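PDB 6XN2: xylosidase from Xanthomonas axonopodis pv. citri, which probably hydrolyses beta-1,4-linked xylo-oligosaccharides, releasing xylose, as a glycoside hydrolase of family 43. Local coordinates for residues L46-P51 with Y63-D69; A84-V88 with D100-H106; A180-F185 with P217-L222. All blocks are in the same frame, centred on the assembly; numbering follows the deposited sequence.

Interaction 1. Residues L46-P51 with Y63-D69; sequences LYTADP and YPSHDLD. With XYP (beta-D-xylopyranose), chain E.
Ser65 and Asp50 meet across the paired ends of two antiparallel strands, where the chain of 46-51 turns a corner into the xylose pocket. Followed outward, the Asp50 side chain leaves the backbone with CG anti to the carbonyl carbon (chi1 -42°). Its CB lies 3.8 Å from Ser65 OG, and CG lies 3.6 Å from O4 of the bound beta-D-xylopyranose. OD1 lies 3.9 Å from XYP C3 and makes a long, weak ion pair with Arg335. OD2 is gripped twice: Ser65 OG donates to its anti lone pair at 2.7 Å, and XYP O4 donates to it at 2.6 Å. Serine suits position 65 because its short hydroxyl reaches OD2 directly. Farther back, Leu46 CD1 sits over one face of the His66 imidazole in a CH-pi contact, while a water at the ring edge joins His66 NE2, Tyr47 N and Asp67 O, and His66 ND1 is bonded to Asp85. Such a pocket on the inner end of a blade is expected of the five-bladed beta-propeller of family 43. With two donors on one oxygen, the Ser65 hydroxyl probably helps to position the Asp50 carboxylate, whose OD2 accepts from XYP O4.

Interaction 2. Residues A84-V88 with D100-H106; sequences ADYHV and DLGQVLH
His87 and Asp100 face each other across the hairpin with ring and carboxylate planes 51° apart, yet Asp100 OD1 lies almost in the imidazole plane. The bond from His87 ND1 to OD1 is nearly straight, 2.9 Å long with 172° at the hydrogen, and it uses the syn lone pair. Asp100 extends to it with CG anti to its own backbone N. The same OD1 also accepts from Gly102 N, from above the carboxylate plane, which closes an Asx turn; Asp100 OD2 is taken by His45. Glycine is called for at 102, because its backbone angles would press a side chain against the preceding carbonyl.

Over one face of the His87 ring lies the backbone N of Gln103, with Gln103 CB making a CH-pi contact 4.2 Å from the ring centroid. The Gln103 amide stands at 76° to the ring, and a water links its OE1 to His87 NE2. Next along, the Gln103 chain crosses Asp85 at about a right angle; the Asp85 carboxylate itself is engaged by His66.

These strands, 85-91 and 99-106, form the outer hairpin of a four-stranded antiparallel sheet, as in one blade of the family 43 beta-propeller. Backbone bonds tie them, notably Val104 N to Tyr86 O at 2.7 Å. On the buried face Tyr86 and Leu105 run side by side, pointing the same way, with Leu105 CD2 at the ring edge. Branched Val88 and Val104 meet at about a right angle, CG2 to CG2 at 3.7 Å, filling space toward Tyr61, Tyr63 and Leu131.

Interaction 3. Residues A180-F185 with P217-L222; sequences AHYLYF and PRVARL
Phe185 and Arg218 exchange backbone hydrogen bonds at one end of this antiparallel pair, Arg218 N reaching Phe185 O at 2.7 Å. Leu183 and Ala220 repeat the exchange, with Leu183 N to Ala220 O at 2.8 Å, and Leu222 N continues the ladder to His181 O in a nearly straight bond (176°). A water bridges His181 N and Leu222 O beyond it.

Over this framework the side chains pack on two faces. Arg218 CB lies over the Phe185 ring, 3.6 Å from its centroid; the Phe185 CG, set between backbone N and carbonyl carbon (chi1 59°), swings the ring across the strand to meet it. The arginine then bends away, and its NE bonds Ser233. On the other face Val219 CG2 approaches one face of the Tyr184 ring toward its rim, 3.3 Å from CE2, while the Tyr184 hydroxyl is hydrogen-bonded to the backbone O of Pro288. Beside it the Tyr182 ring lies against the aliphatic stem of Arg221.

Strands 181-185 and 218-221 are neighbours in a sheet, consistent with a propeller blade. They share five backbone bonds, other backbone groups bond to the flanking strands, and aliphatic carbon packs against aromatic rings on both faces, with the Arg218 charge directed elsewhere.

From the N terminus, interaction 1 comes first, closing the short hairpin of strands 47-56 and 59-67. After a connection that is partly unmodelled (72-79), the chain enters strand 85-91, and interaction 2 closes a second hairpin with strand 99-106. The two loops follow in series, neither enclosing nor crossing the other, yet strands 59-67 and 85-91 are neighbours, so both contacts belong to one four-stranded sheet. Interaction 3 comes later, closing a longer excursion of 31 residues between 180-185 and 217-222. Its centre lies about 23 Å from that of interaction 1, across the chain's centre, where it joins strands of a separate sheet.

Interaction 1. Residues L46-P51 with Y63-D69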
loop_
_atom_site.group_PDB
_atom_site.type_symbol
_atom_site.label_atom_id
_atom_site.label_comp_id
_atom_site.label_asym_id
_atom_site.label_seq_id
_atom_site.Cartn_x
_atom_site.Cartn_y
_atom_site.Cartn_z
ATOM N N LEU A 46 -16.416 -10.986 1.789
ATOM C CA LEU A 46 -15.089 -11.482 1.969
ATOM C C LEU A 46 -14.281 -10.421 2.697
ATOM O O LEU A 46 -14.595 -9.283 2.647
ATOM C CB LEU A 46 -14.475 -11.867 0.648
ATOM C CG LEU A 46 -13.814 -10.849 -0.236
ATOM C CD1 LEU A 46 -13.036 -11.567 -1.304
ATOM C CD2 LEU A 46 -14.832 -9.977 -0.882
ATOM N N TYR A 47 -13.281 -10.837 3.432
ATOM C CA TYR A 47 -12.418 -9.885 4.105
ATOM C C TYR A 47 -11.382 -9.351 3.123
ATOM O O TYR A 47 -10.797 -10.111 2.351
ATOM C CB TYR A 47 -11.741 -10.525 5.320
ATOM C CG TYR A 47 -12.675 -10.753 6.490
ATOM C CD1 TYR A 47 -13.216 -9.678 7.187
ATOM C CD2 TYR A 47 -13.009 -12.038 6.903
ATOM C CE1 TYR A 47 -14.072 -9.873 8.259
ATOM C CE2 TYR A 47 -13.861 -12.246 7.980
ATOM C CZ TYR A 47 -14.384 -11.154 8.655
ATOM O OH TYR A 47 -15.231 -11.336 9.723
ATOM N N THR A 48 -11.177 -8.041 3.140
ATOM C CA THR A 48 -10.274 -7.386 2.199
ATOM C C THR A 48 -9.384 -6.382 2.926
ATOM O O THR A 48 -9.791 -5.794 3.926
ATOM C CB THR A 48 -11.046 -6.651 1.084
ATOM O OG1 THR A 48 -11.945 -5.699 1.674
ATOM C CG2 THR A 48 -11.842 -7.632 0.224
ATOM N N ALA A 49 -8.169 -6.180 2.425
ATOM C CA ALA A 49 -7.235 -5.246 3.051
ATOM C C ALA A 49 -6.340 -4.594 2.009
ATOM O O ALA A 49 -6.383 -4.964 0.842
ATOM C CB ALA A 49 -6.393 -5.956 4.097
ATOM N N ASP A 50 -5.540 -3.621 2.441
ATOM C CA ASP A 50 -4.504 -3.016 1.604
ATOM C C ASP A 50 -4.997 -2.587 0.220
ATOM O O ASP A 50 -4.485 -3.062 -0.796
ATOM C CB ASP A 50 -3.354 -3.999 1.427
ATOM C CG ASP A 50 -2.991 -4.722 2.720
ATOM O OD1 ASP A 50 -2.886 -4.070 3.779
ATOM O OD2 ASP A 50 -2.808 -5.950 2.667
ATOM N N PRO A 51 -5.987 -1.686 0.169
ATOM C CA PRO A 51 -6.589 -1.397 -1.139
ATOM C C PRO A 51 -5.692 -0.559 -2.051
ATOM O O PRO A 51 -5.239 0.509 -1.647
ATOM C CB PRO A 51 -7.857 -0.629 -0.766
ATOM C CG PRO A 51 -7.497 0.066 0.510
ATOM C CD PRO A 51 -6.561 -0.857 1.245
ATOM N N TYR A 63 -7.374 -3.303 -6.155
ATOM C CA TYR A 63 -6.589 -4.517 -5.984
ATOM C C TYR A 63 -6.196 -4.627 -4.516
ATOM O O TYR A 63 -5.194 -4.051 -4.086
ATOM C CB TYR A 63 -5.355 -4.502 -6.899
ATOM C CG TYR A 63 -5.726 -4.360 -8.363
ATOM C CD1 TYR A 63 -5.977 -3.108 -8.920
ATOM C CD2 TYR A 63 -5.857 -5.475 -9.180
ATOM C CE1 TYR A 63 -6.346 -2.976 -10.262
ATOM C CE2 TYR A 63 -6.220 -5.349 -10.521
ATOM C CZ TYR A 63 -6.467 -4.101 -11.054
ATOM O OH TYR A 63 -6.832 -3.973 -12.388
ATOM N N PRO A 64 -7.017 -5.330 -3.731
ATOM C CA PRO A 64 -6.752 -5.504 -2.302
ATOM C C PRO A 64 -6.179 -6.888 -1.986
ATOM O O PRO A 64 -6.150 -7.751 -2.872
ATOM C CB PRO A 64 -8.139 -5.331 -1.686
ATOM C CG PRO A 64 -9.056 -5.946 -2.733
ATOM C CD PRO A 64 -8.378 -5.773 -4.091
ATOM N N SER A 65 -5.706 -7.080 -0.755
ATOM C CA SER A 65 -5.418 -8.419 -0.244
ATOM C C SER A 65 -6.724 -9.101 0.131
ATOM O O SER A 65 -7.753 -8.441 0.266
ATOM C CB SER A 65 -4.501 -8.364 0.975
ATOM O OG SER A 65 -3.281 -7.739 0.646
ATOM N N HIS A 66 -6.672 -10.415 0.311
ATOM C CA HIS A 66 -7.872 -11.201 0.675
ATOM C C HIS A 66 -7.604 -11.965 1.962
ATOM O O HIS A 66 -7.007 -12.980 1.889
ATOM C CB HIS A 66 -8.263 -12.169 -0.435
ATOM C CG HIS A 66 -9.467 -12.970 -0.085
ATOM N ND1 HIS A 66 -9.866 -14.057 -0.792
ATOM C CD2 HIS A 66 -10.364 -12.838 0.902
ATOM C CE1 HIS A 66 -10.941 -14.563 -0.257
ATOM N NE2 HIS A 66 -11.260 -13.843 0.769
ATOM N N ASP A 67 -8.012 -11.409 3.087
ATOM C CA ASP A 67 -7.816 -12.013 4.382
ATOM C C ASP A 67 -8.682 -13.218 4.505
ATOM O O ASP A 67 -9.816 -13.174 4.177
ATOM C CB ASP A 67 -8.208 -11.038 5.484
ATOM C CG ASP A 67 -7.246 -9.921 5.646
ATOM O OD1 ASP A 67 -6.112 -10.062 5.240
ATOM O OD2 ASP A 67 -7.614 -8.919 6.215
ATOM N N LEU A 68 -8.137 -14.291 5.029
ATOM C CA LEU A 68 -8.872 -15.526 5.170
ATOM C C LEU A 68 -9.197 -15.876 6.605
ATOM O O LEU A 68 -8.364 -15.820 7.439
ATOM C CB LEU A 68 -8.092 -16.656 4.553
ATOM C CG LEU A 68 -7.863 -16.585 3.075
ATOM C CD1 LEU A 68 -6.949 -17.680 2.619
ATOM C CD2 LEU A 68 -9.174 -16.624 2.349
ATOM N N ASP A 69 -10.427 -16.282 6.846
ATOM C CA ASP A 69 -10.879 -16.621 8.189
ATOM C C ASP A 69 -10.749 -18.118 8.450
ATOM O O ASP A 69 -11.574 -18.911 7.994
ATOM C CB ASP A 69 -12.325 -16.169 8.388
ATOM C CG ASP A 69 -12.796 -16.315 9.824
ATOM O OD1 ASP A 69 -11.950 -16.500 10.727
ATOM O OD2 ASP A 69 -14.022 -16.229 10.047
HETATM O O1 XYP E . 2.036 -5.927 7.707
HETATM C C1 XYP E . 0.902 -5.894 6.871
HETATM C C2 XYP E . 1.372 -5.759 5.438
HETATM C C3 XYP E . 0.310 -6.117 4.447
HETATM C C4 XYP E . -0.338 -7.433 4.821
HETATM C C5 XYP E . -0.852 -7.349 6.229
HETATM O O2 XYP E . 1.797 -4.440 5.123
HETATM O O3 XYP E . 1.037 -6.225 3.260
HETATM O O4 XYP E . -1.425 -7.682 3.989
HETATM O O5 XYP E . 0.195 -7.082 7.117
HETATM O O HOH W 1 -12.484 -13.583 3.364
#

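Interaction 2. Residues A84-V88 with D100-H106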
loop_
_atom_site.group_PDB
_atom_site.type_symbol
_atom_site.label_atom_id
_atom_site.label_comp_id
_atom_site.label_asym_id
_atom_site.label_seq_id
_atom_site.Cartn_x
_atom_site.Cartn_y
_atom_site.Cartn_z
ATOM N N ALA A 84 -3.755 -16.194 0.424
ATOM C CA ALA A 84 -3.281 -17.079 -0.639
ATOM C C ALA A 84 -3.705 -16.634 -2.031
ATOM O O ALA A 84 -3.281 -17.222 -3.022
ATOM C CB ALA A 84 -3.770 -18.501 -0.389
ATOM N N ASP A 85 -4.559 -15.629 -2.099
ATOM C CA ASP A 85 -5.132 -15.276 -3.417
ATOM C C ASP A 85 -5.535 -13.806 -3.483
ATOM O O ASP A 85 -5.561 -13.156 -2.470
ATOM C CB ASP A 85 -6.363 -16.141 -3.666
ATOM C CG ASP A 85 -7.547 -15.748 -2.807
ATOM O OD1 ASP A 85 -8.282 -14.915 -3.235
ATOM O OD2 ASP A 85 -7.684 -16.277 -1.724
ATOM N N TYR A 86 -5.856 -13.348 -4.685
ATOM C CA TYR A 86 -6.270 -12.007 -4.890
ATOM C C TYR A 86 -7.536 -11.918 -5.702
ATOM O O TYR A 86 -7.737 -12.646 -6.611
ATOM C CB TYR A 86 -5.199 -11.216 -5.640
ATOM C CG TYR A 86 -3.902 -11.072 -4.917
ATOM C CD1 TYR A 86 -3.843 -10.484 -3.697
ATOM C CD2 TYR A 86 -2.749 -11.515 -5.462
ATOM C CE1 TYR A 86 -2.673 -10.361 -3.031
ATOM C CE2 TYR A 86 -1.565 -11.394 -4.803
ATOM C CZ TYR A 86 -1.536 -10.817 -3.582
ATOM O OH TYR A 86 -0.368 -10.709 -2.909
ATOM N N HIS A 87 -8.374 -10.990 -5.289
ATOM C CA HIS A 87 -9.566 -10.662 -6.088
ATOM C C HIS A 87 -9.373 -9.275 -6.686
ATOM O O HIS A 87 -8.493 -8.570 -6.275
ATOM C CB HIS A 87 -10.820 -10.627 -5.227
ATOM C CG HIS A 87 -11.331 -11.961 -4.846
ATOM N ND1 HIS A 87 -12.610 -12.341 -5.074
ATOM C CD2 HIS A 87 -10.742 -12.990 -4.237
ATOM C CE1 HIS A 87 -12.781 -13.548 -4.627
ATOM N NE2 HIS A 87 -11.666 -13.958 -4.121
ATOM N N VAL A 88 -10.207 -8.936 -7.645
ATOM C CA VAL A 88 -10.222 -7.597 -8.179
ATOM C C VAL A 88 -11.612 -7.004 -7.988
ATOM O O VAL A 88 -12.552 -7.638 -8.244
ATOM C CB VAL A 88 -9.803 -7.541 -9.643
ATOM C CG1 VAL A 88 -9.881 -6.140 -10.165
ATOM C CG2 VAL A 88 -8.404 -8.053 -9.790
ATOM N N ASP A 100 -17.408 -7.576 -7.151
ATOM C CA ASP A 100 -16.350 -8.509 -6.869
ATOM C C ASP A 100 -16.162 -9.245 -8.180
ATOM O O ASP A 100 -16.955 -10.053 -8.544
ATOM C CB ASP A 100 -16.753 -9.497 -5.791
ATOM C CG ASP A 100 -15.652 -10.474 -5.436
ATOM O OD1 ASP A 100 -14.657 -10.548 -6.131
ATOM O OD2 ASP A 100 -15.790 -11.156 -4.443
ATOM N N LEU A 101 -15.084 -8.967 -8.869
ATOM C CA LEU A 101 -14.836 -9.561 -10.177
ATOM C C LEU A 101 -14.216 -10.951 -10.046
ATOM O O LEU A 101 -13.869 -11.582 -11.043
ATOM C CB LEU A 101 -13.944 -8.650 -11.022
ATOM C CG LEU A 101 -14.589 -7.300 -11.352
ATOM C CD1 LEU A 101 -13.713 -6.472 -12.277
ATOM C CD2 LEU A 101 -15.957 -7.518 -11.964
ATOM N N GLY A 102 -14.100 -11.446 -8.835
ATOM C CA GLY A 102 -13.591 -12.770 -8.614
ATOM C C GLY A 102 -12.124 -12.947 -8.330
ATOM O O GLY A 102 -11.411 -12.026 -8.335
ATOM N N GLN A 103 -11.731 -14.186 -8.093
ATOM C CA GLN A 103 -10.319 -14.495 -7.797
ATOM C C GLN A 103 -9.517 -14.426 -9.086
ATOM O O GLN A 103 -9.950 -14.979 -10.070
ATOM C CB GLN A 103 -10.198 -15.871 -7.177
ATOM C CG GLN A 103 -8.838 -16.107 -6.579
ATOM C CD GLN A 103 -8.757 -17.518 -6.085
ATOM O OE1 GLN A 103 -9.234 -17.835 -5.015
ATOM N NE2 GLN A 103 -8.155 -18.371 -6.883
ATOM N N VAL A 104 -8.375 -13.766 -9.037
ATOM C CA VAL A 104 -7.578 -13.612 -10.235
ATOM C C VAL A 104 -6.186 -14.189 -10.210
ATOM O O VAL A 104 -5.555 -14.225 -11.211
ATOM C CB VAL A 104 -7.493 -12.150 -10.687
ATOM C CG1 VAL A 104 -8.850 -11.565 -10.872
ATOM C CG2 VAL A 104 -6.691 -11.319 -9.736
ATOM N N LEU A 105 -5.748 -14.626 -9.051
ATOM C CA LEU A 105 -4.444 -15.202 -8.875
ATOM C C LEU A 105 -4.407 -15.929 -7.565
ATOM O O LEU A 105 -4.898 -15.440 -6.589
ATOM C CB LEU A 105 -3.344 -14.142 -8.886
ATOM C CG LEU A 105 -1.913 -14.619 -8.716
ATOM C CD1 LEU A 105 -1.519 -15.580 -9.801
ATOM C CD2 LEU A 105 -0.924 -13.492 -8.625
ATOM N N HIS A 106 -3.817 -17.115 -7.589
ATOM C CA HIS A 106 -3.670 -17.940 -6.373
ATOM C C HIS A 106 -2.198 -18.295 -6.247
ATOM O O HIS A 106 -1.570 -18.476 -7.254
ATOM C CB HIS A 106 -4.569 -19.174 -6.433
ATOM C CG HIS A 106 -4.714 -19.874 -5.130
ATOM N ND1 HIS A 106 -3.780 -20.732 -4.643
ATOM C CD2 HIS A 106 -5.695 -19.859 -4.218
ATOM C CE1 HIS A 106 -4.156 -21.178 -3.478
ATOM N NE2 HIS A 106 -5.316 -20.669 -3.205
HETATM O O HOH W 2 -11.652 -16.900 -3.328
#

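Interaction 3. Residues A180-F185 with P217-L222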
loop_
_atom_site.group_PDB
_atom_site.type_symbol
_atom_site.label_atom_id
_atom_site.label_comp_id
_atom_site.label_asym_id
_atom_site.label_seq_id
_atom_site.Cartn_x
_atom_site.Cartn_y
_atom_site.Cartn_z
ATOM N N ALA A 180 6.684 7.118 -17.588
ATOM C CA ALA A 180 7.437 6.110 -16.901
ATOM C C ALA A 180 6.647 5.482 -15.775
ATOM O O ALA A 180 5.678 6.021 -15.351
ATOM C CB ALA A 180 8.713 6.689 -16.362
ATOM N N HIS A 181 7.088 4.325 -15.339
ATOM C CA HIS A 181 6.501 3.636 -14.225
ATOM C C HIS A 181 7.567 3.414 -13.176
ATOM O O HIS A 181 8.647 3.042 -13.488
ATOM C CB HIS A 181 5.870 2.317 -14.608
ATOM C CG HIS A 181 4.544 2.425 -15.279
ATOM N ND1 HIS A 181 4.412 2.556 -16.634
ATOM C CD2 HIS A 181 3.293 2.336 -14.798
ATOM C CE1 HIS A 181 3.139 2.607 -16.953
ATOM N NE2 HIS A 181 2.438 2.467 -15.857
ATOM N N TYR A 182 7.234 3.656 -11.923
ATOM C CA TYR A 182 8.165 3.480 -10.835
ATOM C C TYR A 182 7.619 2.531 -9.803
ATOM O O TYR A 182 6.504 2.619 -9.428
ATOM C CB TYR A 182 8.479 4.802 -10.145
ATOM C CG TYR A 182 9.140 5.844 -10.994
ATOM C CD1 TYR A 182 8.410 6.704 -11.740
ATOM C CD2 TYR A 182 10.483 5.961 -11.035
ATOM C CE1 TYR A 182 9.008 7.651 -12.520
ATOM C CE2 TYR A 182 11.087 6.901 -11.806
ATOM C CZ TYR A 182 10.349 7.738 -12.559
ATOM O OH TYR A 182 10.953 8.688 -13.318
ATOM N N LEU A 183 8.442 1.611 -9.358
ATOM C CA LEU A 183 8.036 0.676 -8.324
ATOM C C LEU A 183 8.567 1.128 -6.970
ATOM O O LEU A 183 9.756 1.414 -6.823
ATOM C CB LEU A 183 8.528 -0.741 -8.644
ATOM C CG LEU A 183 8.314 -1.782 -7.531
ATOM C CD1 LEU A 183 6.831 -2.066 -7.292
ATOM C CD2 LEU A 183 9.081 -3.060 -7.849
ATOM N N TYR A 184 7.667 1.222 -5.996
ATOM C CA TYR A 184 8.030 1.514 -4.615
ATOM C C TYR A 184 7.762 0.286 -3.781
ATOM O O TYR A 184 6.758 -0.385 -3.995
ATOM C CB TYR A 184 7.231 2.697 -4.069
ATOM C CG TYR A 184 7.464 3.989 -4.812
ATOM C CD1 TYR A 184 6.764 4.276 -5.984
ATOM C CD2 TYR A 184 8.380 4.928 -4.338
ATOM C CE1 TYR A 184 6.972 5.470 -6.668
ATOM C CE2 TYR A 184 8.592 6.126 -5.018
ATOM C CZ TYR A 184 7.887 6.385 -6.181
ATOM O OH TYR A 184 8.094 7.565 -6.858
ATOM N N PHE A 185 8.638 -0.012 -2.831
ATOM C CA PHE A 185 8.369 -1.128 -1.938
ATOM C C PHE A 185 9.075 -1.019 -0.592
ATOM O O PHE A 185 9.962 -0.184 -0.396
ATOM C CB PHE A 185 8.725 -2.464 -2.628
ATOM C CG PHE A 185 10.169 -2.591 -3.078
ATOM C CD1 PHE A 185 10.580 -2.092 -4.309
ATOM C CD2 PHE A 185 11.100 -3.265 -2.294
ATOM C CE1 PHE A 185 11.895 -2.231 -4.738
ATOM C CE2 PHE A 185 12.420 -3.412 -2.721
ATOM C CZ PHE A 185 12.817 -2.893 -3.941
ATOM N N PRO A 217 11.400 3.627 2.164
ATOM C CA PRO A 217 11.006 2.657 1.137
ATOM C C PRO A 217 12.033 2.621 0.008
ATOM O O PRO A 217 12.900 3.491 -0.059
ATOM C CB PRO A 217 9.652 3.188 0.653
ATOM C CG PRO A 217 9.723 4.672 0.909
ATOM C CD PRO A 217 10.544 4.828 2.169
ATOM N N ARG A 218 11.911 1.677 -0.887
ATOM C CA ARG A 218 12.783 1.598 -2.018
ATOM C C ARG A 218 12.059 2.079 -3.271
ATOM O O ARG A 218 10.867 2.000 -3.332
ATOM C CB ARG A 218 13.210 0.181 -2.199
ATOM C CG ARG A 218 13.777 -0.439 -0.960
ATOM C CD ARG A 218 14.989 0.304 -0.463
ATOM N NE ARG A 218 16.088 0.258 -1.400
ATOM C CZ ARG A 218 17.317 0.614 -1.111
ATOM N NH1 ARG A 218 17.597 1.046 0.079
ATOM N NH2 ARG A 218 18.259 0.538 -1.999
ATOM N N VAL A 219 12.785 2.590 -4.240
ATOM C CA VAL A 219 12.181 3.026 -5.467
ATOM C C VAL A 219 13.039 2.607 -6.646
ATOM O O VAL A 219 14.209 2.661 -6.578
ATOM C CB VAL A 219 11.930 4.527 -5.499
ATOM C CG1 VAL A 219 13.200 5.303 -5.342
ATOM C CG2 VAL A 219 11.182 4.957 -6.740
ATOM N N ALA A 220 12.417 2.133 -7.700
ATOM C CA ALA A 220 13.128 1.760 -8.889
ATOM C C ALA A 220 12.261 1.943 -10.103
ATOM O O ALA A 220 11.168 1.497 -10.142
ATOM C CB ALA A 220 13.579 0.344 -8.806
ATOM N N ARG A 221 12.796 2.595 -11.110
ATOM C CA ARG A 221 12.059 2.749 -12.341
ATOM C C ARG A 221 11.897 1.377 -12.968
ATOM O O ARG A 221 12.765 0.561 -12.942
ATOM C CB ARG A 221 12.755 3.699 -13.327
ATOM C CG ARG A 221 11.947 3.974 -14.570
ATOM C CD ARG A 221 12.581 4.923 -15.535
ATOM N NE ARG A 221 13.744 4.377 -16.197
ATOM C CZ ARG A 221 13.703 3.599 -17.275
ATOM N NH1 ARG A 221 12.548 3.233 -17.808
ATOM N NH2 ARG A 221 14.828 3.156 -17.801
ATOM N N LEU A 222 10.739 1.144 -13.528
ATOM C CA LEU A 222 10.477 -0.088 -14.158
ATOM C C LEU A 222 10.893 -0.068 -15.615
ATOM O O LEU A 222 10.809 0.908 -16.270
ATOM C CB LEU A 222 8.982 -0.395 -14.089
ATOM C CG LEU A 222 8.433 -0.849 -12.749
ATOM C CD1 LEU A 222 6.935 -0.879 -12.755
ATOM C CD2 LEU A 222 8.967 -2.185 -12.350
HETATM O O HOH W 3 9.112 2.921 -16.979
#